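Local atomic coordinates of ErfK/YbiS/YcfS/YnhG family protein (Xylanimonas cellulosilytica, PDB entry 4LPQ), a protein that probably acts as a peptidoglycan L,D-transpeptidase in cell-wall biosynthesis, here as a chain joining a putative peptidoglycan-binding domain to a YkuD-type catalytic domain. Residues I90-L98 with R107-N115; T125-G133 with P176-V184. One frame throughout, in Å; residues are numbered along the deposited sequence.

How the contacts relate
Contacts 1 and 2 are neighbours within the YkuD-type catalytic domain, the second holding C181, the predicted nucleophile. Contact 1 joins the turn and strand of 90-98 to the hairpin's second strand and the loop that follows it, 107-115; in contact 2, 125-133 leans on the loop that carries C181. Their centres lie 11 Å apart, and they touch directly. G114 N probably gives a hydrogen bond to T130 OG1, 2.9 Å away, and S112 O probably accepts one from R183 N, also at 2.9 Å. The side chain of S113 lies about 7 Å from that of C181, which in turn is about 4 Å from that of H167, the predicted proton donor and acceptor.

Contact 1 of 2, residues I90-L98 with R107-N115; sequences IDLDKQILL and RIINASSGN
Q95 reaches S113 with both ends of its amide, just where the antiparallel hairpin of strands 96-101 and 104-110 gives way to a loop of the YkuD-type catalytic domain. The grip has two bonds: NE2 donates to S113 OG at 2.8 Å, nearly straight and in the amide plane, while OE1 accepts from S113 N at 3.0 Å. The second N-H of NE2 goes to L92 O, on a lone pair in the carbonyl plane, at 2.8 Å. Three bonds thus fix the rotation of the buried amide. A bend in its chain (chi2 -78°) folds the amide back over the turn that Q95 itself closes, which lets one nitrogen serve both segments.

The turn from D91 to I96 is closed by a G1 beta bulge, with Q95 and I96 both facing D91; D91 OD1 adds an Asx motif by accepting from K94 N. Backbone bonds continue the pairing. A111 N donates to Q95 O, and L97 and I109 exchange two bonds as a hydrogen-bonded pair. K54 of helix 43-56 also donates to Q95 O, as well as to N110 OD1.

Apolar side chains line the two faces of the hairpin. On one, L97 CD2 lies alongside I109 CD1 at 3.9 Å, and strand 182-184 supplies V184 against both residues. On the other, I108 CG2 fits beside L98 CD2 and I96 CB. The methyl of A111 sits 4.3 Å from L97 CB and also touches V182. Beyond the hairpin, L92 CD2 approaches S113 OG to 3.4 Å.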
loop_
_atom_site.group_PDB
_atom_site.type_symbol
_atom_site.label_atom_id
_atom_site.label_comp_id
_atom_site.label_asym_id
_atom_site.label_seq_id
_atom_site.Cartn_x
_atom_site.Cartn_y
_atom_site.Cartn_z
ATOM N N ILE A 90 3.077 -6.145 6.632
ATOM C CA ILE A 90 2.499 -4.834 6.702
ATOM C C ILE A 90 3.258 -4.074 7.782
ATOM O O ILE A 90 3.262 -4.397 8.965
ATOM C CB ILE A 90 0.984 -4.957 7.028
ATOM C CG1 ILE A 90 0.268 -5.772 5.896
ATOM C CG2 ILE A 90 0.415 -3.551 7.157
ATOM C CD1 ILE A 90 -1.080 -6.278 6.161
ATOM N N ASP A 91 3.968 -3.036 7.298
ATOM C CA ASP A 91 4.743 -2.127 8.114
ATOM C C ASP A 91 3.877 -1.010 8.546
ATOM O O ASP A 91 3.569 -0.116 7.743
ATOM C CB ASP A 91 6.014 -1.689 7.356
ATOM C CG ASP A 91 6.923 -0.816 8.190
ATOM O OD1 ASP A 91 6.439 -0.106 9.117
ATOM O OD2 ASP A 91 8.145 -0.849 7.877
ATOM N N LEU A 92 3.385 -1.055 9.781
ATOM C CA LEU A 92 2.430 -0.067 10.282
ATOM C C LEU A 92 3.012 1.305 10.442
ATOM O O LEU A 92 2.325 2.300 10.202
ATOM C CB LEU A 92 1.751 -0.560 11.546
ATOM C CG LEU A 92 0.948 -1.863 11.405
ATOM C CD1 LEU A 92 0.520 -2.343 12.747
ATOM C CD2 LEU A 92 -0.230 -1.635 10.427
ATOM N N ASP A 93 4.299 1.420 10.808
ATOM C CA ASP A 93 4.930 2.715 10.917
ATOM C C ASP A 93 5.060 3.403 9.558
ATOM O O ASP A 93 4.813 4.618 9.406
ATOM C CB ASP A 93 6.304 2.616 11.559
ATOM C CG ASP A 93 6.236 2.295 13.052
ATOM O OD1 ASP A 93 5.141 2.195 13.668
ATOM O OD2 ASP A 93 7.339 2.076 13.581
ATOM N N LYS A 94 5.457 2.659 8.552
ATOM C CA LYS A 94 5.622 3.183 7.206
ATOM C C LYS A 94 4.349 3.193 6.379
ATOM O O LYS A 94 4.261 3.871 5.351
ATOM C CB LYS A 94 6.743 2.461 6.449
ATOM C CG LYS A 94 8.099 2.676 7.081
ATOM C CD LYS A 94 9.221 2.068 6.248
ATOM C CE LYS A 94 10.608 2.486 6.759
ATOM N NZ LYS A 94 11.708 1.946 5.917
ATOM N N GLN A 95 3.324 2.461 6.818
ATOM C CA GLN A 95 2.058 2.386 6.119
ATOM C C GLN A 95 2.225 1.834 4.691
ATOM O O GLN A 95 1.692 2.377 3.702
ATOM C CB GLN A 95 1.336 3.728 6.141
ATOM C CG GLN A 95 0.889 4.178 7.552
ATOM C CD GLN A 95 -0.361 3.440 7.972
ATOM O OE1 GLN A 95 -1.441 3.643 7.411
ATOM N NE2 GLN A 95 -0.157 2.454 8.854
ATOM N N ILE A 96 2.948 0.678 4.576
ATOM C CA ILE A 96 3.128 -0.032 3.329
ATOM C C ILE A 96 2.877 -1.516 3.567
ATOM O O ILE A 96 3.102 -2.044 4.667
ATOM C CB ILE A 96 4.535 0.231 2.717
ATOM C CG1 ILE A 96 5.644 -0.197 3.636
ATOM C CG2 ILE A 96 4.686 1.679 2.293
ATOM C CD1 ILE A 96 7.050 0.104 3.180
ATOM N N LEU A 97 2.477 -2.138 2.466
ATOM C CA LEU A 97 2.314 -3.579 2.387
ATOM C C LEU A 97 3.373 -4.110 1.451
ATOM O O LEU A 97 3.581 -3.604 0.346
ATOM C CB LEU A 97 0.877 -3.910 1.914
ATOM C CG LEU A 97 0.551 -5.391 1.787
ATOM C CD1 LEU A 97 -0.937 -5.575 1.975
ATOM C CD2 LEU A 97 0.942 -5.901 0.402
ATOM N N LEU A 98 4.068 -5.156 1.880
ATOM C CA LEU A 98 5.081 -5.816 1.129
ATOM C C LEU A 98 4.612 -7.233 0.714
ATOM O O LEU A 98 4.232 -8.006 1.605
ATOM C CB LEU A 98 6.379 -5.947 1.907
ATOM C CG LEU A 98 6.878 -4.716 2.647
ATOM C CD1 LEU A 98 8.175 -5.007 3.385
ATOM C CD2 LEU A 98 7.060 -3.588 1.673
ATOM N N ARG A 107 6.718 -6.774 -4.389
ATOM C CA ARG A 107 6.076 -5.476 -4.593
ATOM C C ARG A 107 5.931 -4.761 -3.291
ATOM O O ARG A 107 5.751 -5.344 -2.213
ATOM C CB ARG A 107 4.631 -5.511 -5.218
ATOM C CG ARG A 107 4.449 -5.923 -6.637
ATOM C CD ARG A 107 5.093 -5.031 -7.689
ATOM N NE ARG A 107 4.723 -5.548 -9.001
ATOM C CZ ARG A 107 5.363 -6.569 -9.590
ATOM N NH1 ARG A 107 6.377 -7.186 -9.012
ATOM N NH2 ARG A 107 4.949 -7.063 -10.734
ATOM N N ILE A 108 6.004 -3.428 -3.403
ATOM C CA ILE A 108 5.685 -2.516 -2.324
ATOM C C ILE A 108 4.385 -1.807 -2.720
ATOM O O ILE A 108 4.355 -1.210 -3.812
ATOM C CB ILE A 108 6.792 -1.465 -2.070
ATOM C CG1 ILE A 108 8.164 -2.079 -1.881
ATOM C CG2 ILE A 108 6.376 -0.611 -0.853
ATOM C CD1 ILE A 108 8.968 -2.243 -3.121
ATOM N N ILE A 109 3.392 -1.810 -1.817
ATOM C CA ILE A 109 2.067 -1.305 -2.117
ATOM C C ILE A 109 1.703 -0.252 -1.068
ATOM O O ILE A 109 1.852 -0.536 0.150
ATOM C CB ILE A 109 1.073 -2.492 -2.174
ATOM C CG1 ILE A 109 1.320 -3.321 -3.413
ATOM C CG2 ILE A 109 -0.362 -2.021 -2.156
ATOM C CD1 ILE A 109 0.761 -4.721 -3.355
ATOM N N ASN A 110 1.200 0.917 -1.529
ATOM C CA ASN A 110 0.728 1.890 -0.557
ATOM C C ASN A 110 -0.472 1.330 0.209
ATOM O O ASN A 110 -1.394 0.760 -0.339
ATOM C CB ASN A 110 0.311 3.140 -1.317
ATOM C CG ASN A 110 -0.095 4.279 -0.404
ATOM O OD1 ASN A 110 0.681 4.651 0.465
ATOM N ND2 ASN A 110 -1.308 4.789 -0.599
ATOM N N ALA A 111 -0.449 1.528 1.557
ATOM C CA ALA A 111 -1.469 1.002 2.456
ATOM C C ALA A 111 -1.931 2.065 3.446
ATOM O O ALA A 111 -1.234 3.058 3.692
ATOM C CB ALA A 111 -0.954 -0.273 3.184
ATOM N N SER A 112 -3.106 1.841 4.081
ATOM C CA SER A 112 -3.535 2.643 5.161
ATOM C C SER A 112 -4.287 1.790 6.108
ATOM O O SER A 112 -5.220 1.079 5.760
ATOM C CB SER A 112 -4.406 3.808 4.638
ATOM O OG SER A 112 -4.821 4.676 5.679
ATOM N N SER A 113 -3.879 1.845 7.399
ATOM C CA SER A 113 -4.416 1.037 8.473
ATOM C C SER A 113 -5.159 1.836 9.530
ATOM O O SER A 113 -5.536 2.961 9.257
ATOM C CB SER A 113 -3.330 0.132 9.042
ATOM O OG SER A 113 -2.350 0.922 9.719
ATOM N N GLY A 114 -5.410 1.263 10.701
ATOM C CA GLY A 114 -6.289 1.903 11.654
ATOM C C GLY A 114 -5.787 3.210 12.227
ATOM O O GLY A 114 -4.616 3.317 12.536
ATOM N N ASN A 115 -6.684 4.146 12.366
ATOM C CA ASN A 115 -6.323 5.454 12.888
ATOM C C ASN A 115 -6.133 5.596 14.404
ATOM O O ASN A 115 -5.726 6.648 14.816
ATOM C CB ASN A 115 -7.247 6.523 12.342
ATOM C CG ASN A 115 -8.606 6.488 12.930
ATOM O OD1 ASN A 115 -8.900 5.823 13.905
ATOM N ND2 ASN A 115 -9.410 7.339 12.394
#

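Contact 2 of 2, residues T125-G133 with P176-V184; sequences TYRATTPRG and PASHGCVRV
T130 OG1 donates to G180 O at 2.7 Å and accepts from G114 N; the first bond ties the segment 125-133 to the loop bearing C181, the predicted nucleophile of this YkuD-type L,D-transpeptidase domain, the second to segment 107-115. The hydroxyl comes in 39° above the carbonyl plane, with a C=O...O angle of 113°. OG1 points at this carbonyl because it lies anti to the threonine's own carbonyl carbon (chi1 -62°); the same rotation carries CG2 across V182 CG2, the two side chains meeting at about a right angle.

Inside the loop, S178 holds the backbone before and at C181. Its OG accepts from G180 N, closing an ST turn, and donates to C181 O along a lone pair in the carbonyl plane at 2.7 Å. G180 takes backbone angles at which a side chain would jam against the carbonyl of H179. E150 receives the backbone N-H groups of both H179 and C181, which adds a further anchor for the loop.

A128, at the centre of an inverse gamma turn, packs on the loop through its methyl, with CB 3.5 Å from H179 O. Its CA makes a CH...O contact with that oxygen at 3.4 Å. A water bridges the two segments nearby, 3.0 Å from R127 O and 2.8 Å from H179 O. The side chain of H179 leaves its backbone away from 125-133, and its ring stacks with Y119, with ND1 bonded to L149 O.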
loop_
_atom_site.group_PDB
_atom_site.type_symbol
_atom_site.label_atom_id
_atom_site.label_comp_id
_atom_site.label_asym_id
_atom_site.label_seq_id
_atom_site.Cartn_x
_atom_site.Cartn_y
_atom_site.Cartn_z
ATOM N N THR A 125 -18.600 1.144 21.809
ATOM C CA THR A 125 -17.405 1.879 21.428
ATOM C C THR A 125 -16.218 0.892 21.225
ATOM O O THR A 125 -15.929 0.040 22.087
ATOM C CB THR A 125 -17.051 2.980 22.465
ATOM O OG1 THR A 125 -18.161 3.874 22.591
ATOM C CG2 THR A 125 -15.839 3.794 22.043
ATOM N N TYR A 126 -15.478 1.100 20.126
ATOM C CA TYR A 126 -14.289 0.305 19.761
ATOM C C TYR A 126 -13.126 1.262 19.516
ATOM O O TYR A 126 -13.315 2.452 19.321
ATOM C CB TYR A 126 -14.570 -0.578 18.572
ATOM C CG TYR A 126 -15.743 -1.522 18.767
ATOM C CD1 TYR A 126 -15.559 -2.750 19.363
ATOM C CD2 TYR A 126 -17.026 -1.159 18.381
ATOM C CE1 TYR A 126 -16.641 -3.623 19.545
ATOM C CE2 TYR A 126 -18.118 -2.008 18.573
ATOM C CZ TYR A 126 -17.920 -3.237 19.128
ATOM O OH TYR A 126 -18.978 -4.095 19.328
ATOM N N ARG A 127 -11.897 0.750 19.512
ATOM C CA ARG A 127 -10.764 1.516 19.098
ATOM C C ARG A 127 -10.146 0.949 17.793
ATOM O O ARG A 127 -10.028 -0.238 17.646
ATOM C CB ARG A 127 -9.651 1.513 20.156
ATOM C CG ARG A 127 -8.568 2.542 19.862
ATOM C CD ARG A 127 -7.597 2.676 21.003
ATOM N NE ARG A 127 -8.254 3.370 22.103
ATOM C CZ ARG A 127 -8.499 4.686 22.154
ATOM N NH1 ARG A 127 -8.130 5.519 21.158
ATOM N NH2 ARG A 127 -9.096 5.179 23.209
ATOM N N ALA A 128 -9.876 1.861 16.873
ATOM C CA ALA A 128 -9.447 1.527 15.542
ATOM C C ALA A 128 -7.948 1.185 15.448
ATOM O O ALA A 128 -7.170 1.752 14.707
ATOM C CB ALA A 128 -9.765 2.646 14.614
ATOM N N THR A 129 -7.573 0.193 16.161
ATOM C CA THR A 129 -6.240 -0.357 16.198
ATOM C C THR A 129 -6.135 -1.500 15.180
ATOM O O THR A 129 -7.007 -2.349 15.158
ATOM C CB THR A 129 -5.935 -0.905 17.648
ATOM O OG1 THR A 129 -6.129 0.133 18.619
ATOM C CG2 THR A 129 -4.508 -1.507 17.754
ATOM N N THR A 130 -5.047 -1.575 14.457
ATOM C CA THR A 130 -4.717 -2.739 13.650
ATOM C C THR A 130 -3.803 -3.599 14.426
ATOM O O THR A 130 -2.785 -3.090 14.951
ATOM C CB THR A 130 -4.036 -2.266 12.349
ATOM O OG1 THR A 130 -4.975 -1.435 11.604
ATOM C CG2 THR A 130 -3.598 -3.417 11.487
ATOM N N PRO A 131 -4.104 -4.880 14.532
ATOM C CA PRO A 131 -3.262 -5.662 15.391
ATOM C C PRO A 131 -1.901 -5.979 14.788
ATOM O O PRO A 131 -1.781 -6.186 13.608
ATOM C CB PRO A 131 -4.031 -6.988 15.564
ATOM C CG PRO A 131 -4.928 -7.044 14.405
ATOM C CD PRO A 131 -5.240 -5.629 14.022
ATOM N N ARG A 132 -0.902 -5.980 15.621
ATOM C CA ARG A 132 0.420 -6.422 15.320
ATOM C C ARG A 132 0.522 -7.899 15.637
ATOM O O ARG A 132 -0.076 -8.404 16.609
ATOM C CB ARG A 132 1.491 -5.675 16.112
ATOM C CG ARG A 132 1.648 -4.270 15.626
ATOM C CD ARG A 132 2.540 -3.359 16.483
ATOM N NE ARG A 132 2.060 -1.948 16.223
ATOM C CZ ARG A 132 2.527 -0.860 15.526
ATOM N NH1 ARG A 132 3.757 -0.567 14.771
ATOM N NH2 ARG A 132 1.627 0.083 15.524
ATOM N N GLY A 133 1.244 -8.635 14.809
ATOM C CA GLY A 133 1.406 -10.056 15.003
ATOM C C GLY A 133 1.513 -10.850 13.761
ATOM O O GLY A 133 1.766 -10.331 12.701
ATOM N N PRO A 176 -2.721 6.750 8.556
ATOM C CA PRO A 176 -3.666 5.645 8.889
ATOM C C PRO A 176 -5.068 6.183 9.055
ATOM O O PRO A 176 -5.306 7.005 9.934
ATOM C CB PRO A 176 -3.075 5.040 10.108
ATOM C CG PRO A 176 -1.909 5.816 10.483
ATOM C CD PRO A 176 -1.729 6.944 9.610
ATOM N N ALA A 177 -6.011 5.713 8.246
ATOM C CA ALA A 177 -7.313 6.324 8.147
ATOM C C ALA A 177 -8.473 5.356 8.444
ATOM O O ALA A 177 -9.639 5.809 8.407
ATOM C CB ALA A 177 -7.515 6.884 6.746
ATOM N N SER A 178 -8.184 4.064 8.614
ATOM C CA SER A 178 -9.246 3.067 8.738
ATOM C C SER A 178 -9.762 2.850 10.137
ATOM O O SER A 178 -9.240 3.380 11.098
ATOM C CB SER A 178 -8.800 1.757 8.085
ATOM O OG SER A 178 -8.016 1.036 8.969
ATOM N N HIS A 179 -10.737 1.935 10.247
ATOM C CA HIS A 179 -11.167 1.421 11.578
ATOM C C HIS A 179 -10.393 0.212 12.030
ATOM O O HIS A 179 -10.700 -0.387 13.051
ATOM C CB HIS A 179 -12.638 1.071 11.598
ATOM C CG HIS A 179 -13.511 2.236 11.642
ATOM N ND1 HIS A 179 -14.870 2.104 11.628
ATOM C CD2 HIS A 179 -13.273 3.537 11.871
ATOM C CE1 HIS A 179 -15.447 3.287 11.774
ATOM N NE2 HIS A 179 -14.500 4.169 11.991
ATOM N N GLY A 180 -9.342 -0.144 11.268
ATOM C CA GLY A 180 -8.526 -1.232 11.632
ATOM C C GLY A 180 -8.114 -2.125 10.480
ATOM O O GLY A 180 -7.054 -2.813 10.563
ATOM N N CYS A 181 -8.946 -2.269 9.418
ATOM C CA CYS A 181 -8.490 -3.071 8.302
ATOM C C CYS A 181 -7.353 -2.340 7.558
ATOM O O CYS A 181 -7.094 -1.147 7.775
ATOM C CB CYS A 181 -9.618 -3.295 7.388
ATOM S SG CYS A 181 -10.846 -4.469 8.077
ATOM N N VAL A 182 -6.680 -3.100 6.692
ATOM C CA VAL A 182 -5.598 -2.543 5.901
ATOM C C VAL A 182 -6.040 -2.330 4.501
ATOM O O VAL A 182 -6.306 -3.303 3.775
ATOM C CB VAL A 182 -4.365 -3.463 5.974
ATOM C CG1 VAL A 182 -3.240 -2.910 5.148
ATOM C CG2 VAL A 182 -3.945 -3.671 7.459
ATOM N N ARG A 183 -6.125 -1.098 4.047
ATOM C CA ARG A 183 -6.578 -0.714 2.739
ATOM C C ARG A 183 -5.389 -0.625 1.746
ATOM O O ARG A 183 -4.338 -0.106 2.124
ATOM C CB ARG A 183 -7.166 0.745 2.776
ATOM C CG ARG A 183 -8.302 0.884 3.676
ATOM C CD ARG A 183 -8.620 2.374 3.620
ATOM N NE ARG A 183 -9.721 2.552 4.425
ATOM C CZ ARG A 183 -10.270 3.695 4.642
ATOM N NH1 ARG A 183 -9.836 4.792 3.992
ATOM N NH2 ARG A 183 -11.234 3.687 5.499
ATOM N N VAL A 184 -5.654 -1.028 0.539
ATOM C CA VAL A 184 -4.775 -0.844 -0.630
ATOM C C VAL A 184 -5.650 -0.462 -1.820
ATOM O O VAL A 184 -6.872 -0.543 -1.730
ATOM C CB VAL A 184 -3.915 -2.086 -0.943
ATOM C CG1 VAL A 184 -3.040 -2.448 0.273
ATOM C CG2 VAL A 184 -4.788 -3.243 -1.379
HETATM O O HOH W 1 -10.361 -2.011 15.252
#